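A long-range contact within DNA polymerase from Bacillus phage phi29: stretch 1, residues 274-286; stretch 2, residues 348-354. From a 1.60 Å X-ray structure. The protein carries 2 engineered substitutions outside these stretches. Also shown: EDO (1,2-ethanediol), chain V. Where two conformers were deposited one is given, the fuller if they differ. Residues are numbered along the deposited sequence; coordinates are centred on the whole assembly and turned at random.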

# COMPACT_ATOMS: atom_id res chain seq x y z
N LYS F 274 -0.66 -16.53 32.07
CA LYS F 274 -0.86 -17.34 30.87
C LYS F 274 -2.35 -17.57 30.62
O LYS F 274 -3.09 -17.93 31.54
N TYR F 275 -2.77 -17.38 29.36
CA TYR F 275 -4.15 -17.67 28.93
C TYR F 275 -4.57 -19.09 29.33
O TYR F 275 -3.80 -20.04 29.15
N VAL F 276 -5.78 -19.20 29.88
CA VAL F 276 -6.45 -20.49 30.15
C VAL F 276 -7.55 -20.65 29.10
O VAL F 276 -8.33 -19.72 28.85
N TRP F 277 -7.55 -21.81 28.44
CA TRP F 277 -8.53 -22.13 27.40
C TRP F 277 -9.93 -21.77 27.81
O TRP F 277 -10.40 -22.15 28.90
N ASP F 278 -10.60 -21.02 26.92
CA ASP F 278 -11.99 -20.64 27.12
C ASP F 278 -12.67 -20.87 25.77
O ASP F 278 -12.44 -20.12 24.83
N GLU F 279 -13.53 -21.88 25.67
CA GLU F 279 -14.21 -22.12 24.39
C GLU F 279 -15.03 -20.91 23.91
O GLU F 279 -15.22 -20.74 22.73
N ASP F 280 -15.52 -20.08 24.84
CA ASP F 280 -16.32 -18.91 24.49
C ASP F 280 -15.47 -17.69 24.10
O ASP F 280 -15.98 -16.76 23.48
N TYR F 281 -14.21 -17.68 24.54
CA TYR F 281 -13.21 -16.66 24.15
C TYR F 281 -11.97 -17.39 23.65
O TYR F 281 -10.93 -17.39 24.32
N PRO F 282 -12.10 -18.08 22.49
CA PRO F 282 -11.10 -19.05 22.02
C PRO F 282 -9.85 -18.48 21.32
O PRO F 282 -8.91 -19.26 21.01
N LEU F 283 -9.83 -17.17 21.08
CA LEU F 283 -8.68 -16.47 20.52
C LEU F 283 -8.07 -15.58 21.58
O LEU F 283 -8.76 -15.05 22.44
N HIS F 284 -6.76 -15.36 21.51
CA HIS F 284 -6.14 -14.48 22.48
C HIS F 284 -4.87 -13.85 21.95
O HIS F 284 -4.31 -14.31 20.97
N ILE F 285 -4.47 -12.79 22.64
CA ILE F 285 -3.16 -12.15 22.45
C ILE F 285 -2.46 -12.30 23.79
O ILE F 285 -3.02 -11.96 24.83
N GLN F 286 -1.24 -12.84 23.75
CA GLN F 286 -0.44 -13.13 24.96
C GLN F 286 0.78 -12.21 24.96
O GLN F 286 1.52 -12.18 23.98
N ILE F 348 3.06 -12.83 30.88
CA ILE F 348 2.83 -11.60 31.64
C ILE F 348 1.34 -11.33 31.84
O ILE F 348 0.84 -11.22 32.96
N SER F 349 0.64 -11.21 30.72
CA SER F 349 -0.78 -10.87 30.70
C SER F 349 -1.27 -11.04 29.27
O SER F 349 -0.50 -11.33 28.36
N GLY F 350 -2.57 -10.80 29.05
CA GLY F 350 -3.07 -10.77 27.70
C GLY F 350 -4.53 -10.38 27.62
O GLY F 350 -5.12 -9.89 28.58
N LEU F 351 -5.09 -10.60 26.43
CA LEU F 351 -6.50 -10.32 26.15
C LEU F 351 -7.08 -11.50 25.40
O LEU F 351 -6.46 -12.05 24.49
N LYS F 352 -8.30 -11.90 25.78
CA LYS F 352 -9.00 -12.97 25.06
C LYS F 352 -10.27 -12.46 24.40
O LYS F 352 -10.87 -11.46 24.85
N PHE F 353 -10.63 -13.10 23.30
CA PHE F 353 -11.71 -12.62 22.43
C PHE F 353 -12.69 -13.73 22.08
O PHE F 353 -12.30 -14.84 21.75
N LYS F 354 -13.96 -13.36 22.03
CA LYS F 354 -14.94 -14.14 21.31
C LYS F 354 -14.54 -14.23 19.85
O LYS F 354 -13.78 -13.39 19.35

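A pair of antiparallel strands satisfies its backbone in a regular way, but the loop that leads into such a pair often relies on side chains and waters to satisfy its polar groups. The contact between residues 274-286 and 348-354 of phi29 DNA polymerase illustrates both halves of this rule.

In the strand pair, the backbone largely provides for itself. Ile285 and Leu351 exchange two good hydrogen bonds, Ile285 N to Leu351 O at 2.8 Å and Leu351 N to Ile285 O at 2.9 Å. Where Leu283 faces Phe353 the exchange is less even: Phe353 N reaches Leu283 O at 2.8 Å, whereas the return bond from Leu283 N to Phe353 O is stretched to 3.5 Å and weak. Phe353 O also has Tyr281 CA at 3.1 Å in a CA-H...O contact, but gains no hydrogen bond from Pro282, whose nitrogen has no hydrogen to offer.

Side chains alternate across this ladder. Leu283, Ile285, Leu351 and Phe353 share one face and form an apolar layer. The m rotamer of Ile285 (chi1 -70°) brings its CD1 to 4.0 Å from CE1 of Phe353, itself m, while Ile285 CB lies 4.4 Å from Leu351 CD1. The other face carries His284, Lys352 and Gln286. Gly350 lies opposite Gln286 and leaves that face bare at its position; an ideal CB there would be 2.2 Å from Ile285 O, a clash.

Lys352 is the polar centre of the contact. With chi1 p and the remaining angles t, its extended chain runs past Tyr275 and Tyr281, with CB 3.7 Å from Tyr275 CE1 and CD 3.6 Å from Tyr281 CB. The aliphatic part is thus packed against the two tyrosines while the ammonium group is carried to the loop. There Lys352 NZ forms a salt bridge with Asp278 OD2 at 2.8 Å and donates to water 1, also at 2.8 Å; the water in turn donates to Val276 O at 2.7 Å, linking the lysine to a loop carbonyl.

Asp278, a t rotamer, uses both carboxylate oxygens. Besides the lysine, OD2 accepts a 2.6 Å hydrogen bond from O2 of the ethanediol, probably a guest from the crystallisation liquor. OD1 turns to the type I turn that Asp278 begins, accepting from Asp280 N at 2.9 Å and, weakly, from Tyr281 N at 3.4 Å.

The Tyr275 hydroxyl is satisfied in both roles: OH donates to Tyr281 O at 2.7 Å and accepts from Asp278 N at 3.2 Å. The backbone nitrogen of Tyr275 is satisfied as well: Tyr275 N donates to Gln286 OE1 at 3.0 Å. By contrast, Gln286 NE2 approaches Ser349 O at 3.1 Å with too poor an angle for a hydrogen bond, and finds a partner elsewhere in the structure.

Tyr281, an m rotamer pointing toward the second stretch, closes the other end with a CH-pi contact: Lys354 CG sits over one ring face, 3.9 Å from the centroid.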

# COMPACT_ATOMS: atom_id res chain seq x y z
CB LYS F 274 -0.16 -18.69 31.02
CG LYS F 274 -0.12 -19.56 29.77
CD LYS F 274 0.56 -20.89 30.07
CE LYS F 274 0.86 -21.71 28.85
NZ LYS F 274 -0.33 -22.40 28.29
CB TYR F 275 -4.23 -17.53 27.42
CG TYR F 275 -5.51 -17.98 26.78
CD1 TYR F 275 -6.65 -17.19 26.82
CD2 TYR F 275 -5.55 -19.17 26.07
CE1 TYR F 275 -7.82 -17.60 26.21
CE2 TYR F 275 -6.72 -19.59 25.46
CZ TYR F 275 -7.85 -18.79 25.51
OH TYR F 275 -9.02 -19.19 24.89
CB VAL F 276 -7.04 -20.58 31.56
CG1 VAL F 276 -7.82 -21.89 31.76
CG2 VAL F 276 -5.92 -20.46 32.61
CB TRP F 277 -8.47 -23.64 27.06
CG TRP F 277 -9.60 -24.15 26.14
CD1 TRP F 277 -10.51 -25.11 26.43
CD2 TRP F 277 -9.88 -23.73 24.79
NE1 TRP F 277 -11.36 -25.30 25.36
CE2 TRP F 277 -10.99 -24.47 24.35
CE3 TRP F 277 -9.31 -22.79 23.93
CZ2 TRP F 277 -11.54 -24.32 23.07
CZ3 TRP F 277 -9.87 -22.63 22.67
CH2 TRP F 277 -10.97 -23.39 22.25
CB ASP F 278 -12.05 -19.17 27.55
CG ASP F 278 -13.46 -18.70 27.89
OD1 ASP F 278 -14.44 -19.36 27.48
OD2 ASP F 278 -13.56 -17.66 28.57
CB GLU F 279 -15.10 -23.38 24.43
CG GLU F 279 -16.35 -23.23 25.21
CD GLU F 279 -17.38 -24.36 24.98
OE1 GLU F 279 -17.48 -24.92 23.86
OE2 GLU F 279 -18.10 -24.63 25.92
CB ASP F 280 -17.23 -18.53 25.64
CG ASP F 280 -18.31 -19.57 25.88
OD1 ASP F 280 -18.60 -20.37 24.96
OD2 ASP F 280 -18.87 -19.58 26.98
CB TYR F 281 -12.85 -15.76 25.34
CG TYR F 281 -13.95 -14.83 25.78
CD1 TYR F 281 -15.01 -15.29 26.51
CD2 TYR F 281 -13.91 -13.47 25.48
CE1 TYR F 281 -16.04 -14.46 26.90
CE2 TYR F 281 -14.92 -12.62 25.89
CZ TYR F 281 -15.99 -13.12 26.60
OH TYR F 281 -17.03 -12.30 27.04
CB PRO F 282 -11.92 -19.90 21.04
CG PRO F 282 -12.85 -18.91 20.44
CD PRO F 282 -13.26 -18.02 21.59
CB LEU F 283 -9.05 -15.61 19.31
CG LEU F 283 -9.63 -16.32 18.09
CD1 LEU F 283 -9.93 -15.32 16.99
CD2 LEU F 283 -8.72 -17.45 17.58
CB HIS F 284 -5.88 -15.18 23.83
CG HIS F 284 -4.73 -16.15 23.84
ND1 HIS F 284 -4.82 -17.44 23.38
CD2 HIS F 284 -3.47 -16.03 24.35
CE1 HIS F 284 -3.66 -18.06 23.55
NE2 HIS F 284 -2.82 -17.22 24.13
CB ILE F 285 -3.31 -10.67 22.03
CG1 ILE F 285 -3.85 -10.57 20.60
CG2 ILE F 285 -1.93 -9.93 22.12
CD1 ILE F 285 -4.30 -9.17 20.18
CB GLN F 286 0.01 -14.59 24.94
CG GLN F 286 0.86 -15.04 26.13
CD GLN F 286 0.06 -15.14 27.42
OE1 GLN F 286 -0.85 -15.99 27.55
NE2 GLN F 286 0.41 -14.31 28.40
CB ILE F 348 3.52 -10.39 30.96
CG1 ILE F 348 5.02 -10.66 30.68
CG2 ILE F 348 3.37 -9.14 31.83
CD1 ILE F 348 5.87 -10.95 31.91
CB SER F 349 -0.98 -9.42 31.15
OG SER F 349 -0.73 -8.49 30.10
CB LEU F 351 -6.67 -9.06 25.29
CG LEU F 351 -5.95 -7.77 25.66
CD1 LEU F 351 -4.57 -7.75 25.05
CD2 LEU F 351 -6.75 -6.55 25.18
CB LYS F 352 -9.27 -14.19 25.94
CG LYS F 352 -10.15 -13.92 27.13
CD LYS F 352 -10.40 -15.16 27.95
CE LYS F 352 -11.39 -14.89 29.06
NZ LYS F 352 -11.62 -16.12 29.93
CB PHE F 353 -11.15 -12.09 21.11
CG PHE F 353 -10.11 -11.01 21.27
CD1 PHE F 353 -8.79 -11.35 21.45
CD2 PHE F 353 -10.47 -9.68 21.26
CE1 PHE F 353 -7.82 -10.38 21.63
CE2 PHE F 353 -9.48 -8.70 21.44
CZ PHE F 353 -8.17 -9.08 21.63
CB LYS F 354 -16.34 -13.53 21.43
CG LYS F 354 -16.78 -13.32 22.85
CD LYS F 354 -18.23 -12.83 22.95
CE LYS F 354 -18.32 -11.34 22.85
NZ LYS F 354 -19.62 -10.88 23.46
C1 EDO V . -15.68 -14.97 30.71
O1 EDO V . -17.09 -14.82 30.80
C2 EDO V . -15.29 -16.44 30.73
O2 EDO V . -15.92 -17.14 29.64
O HOH W 1 -9.53 -17.96 30.43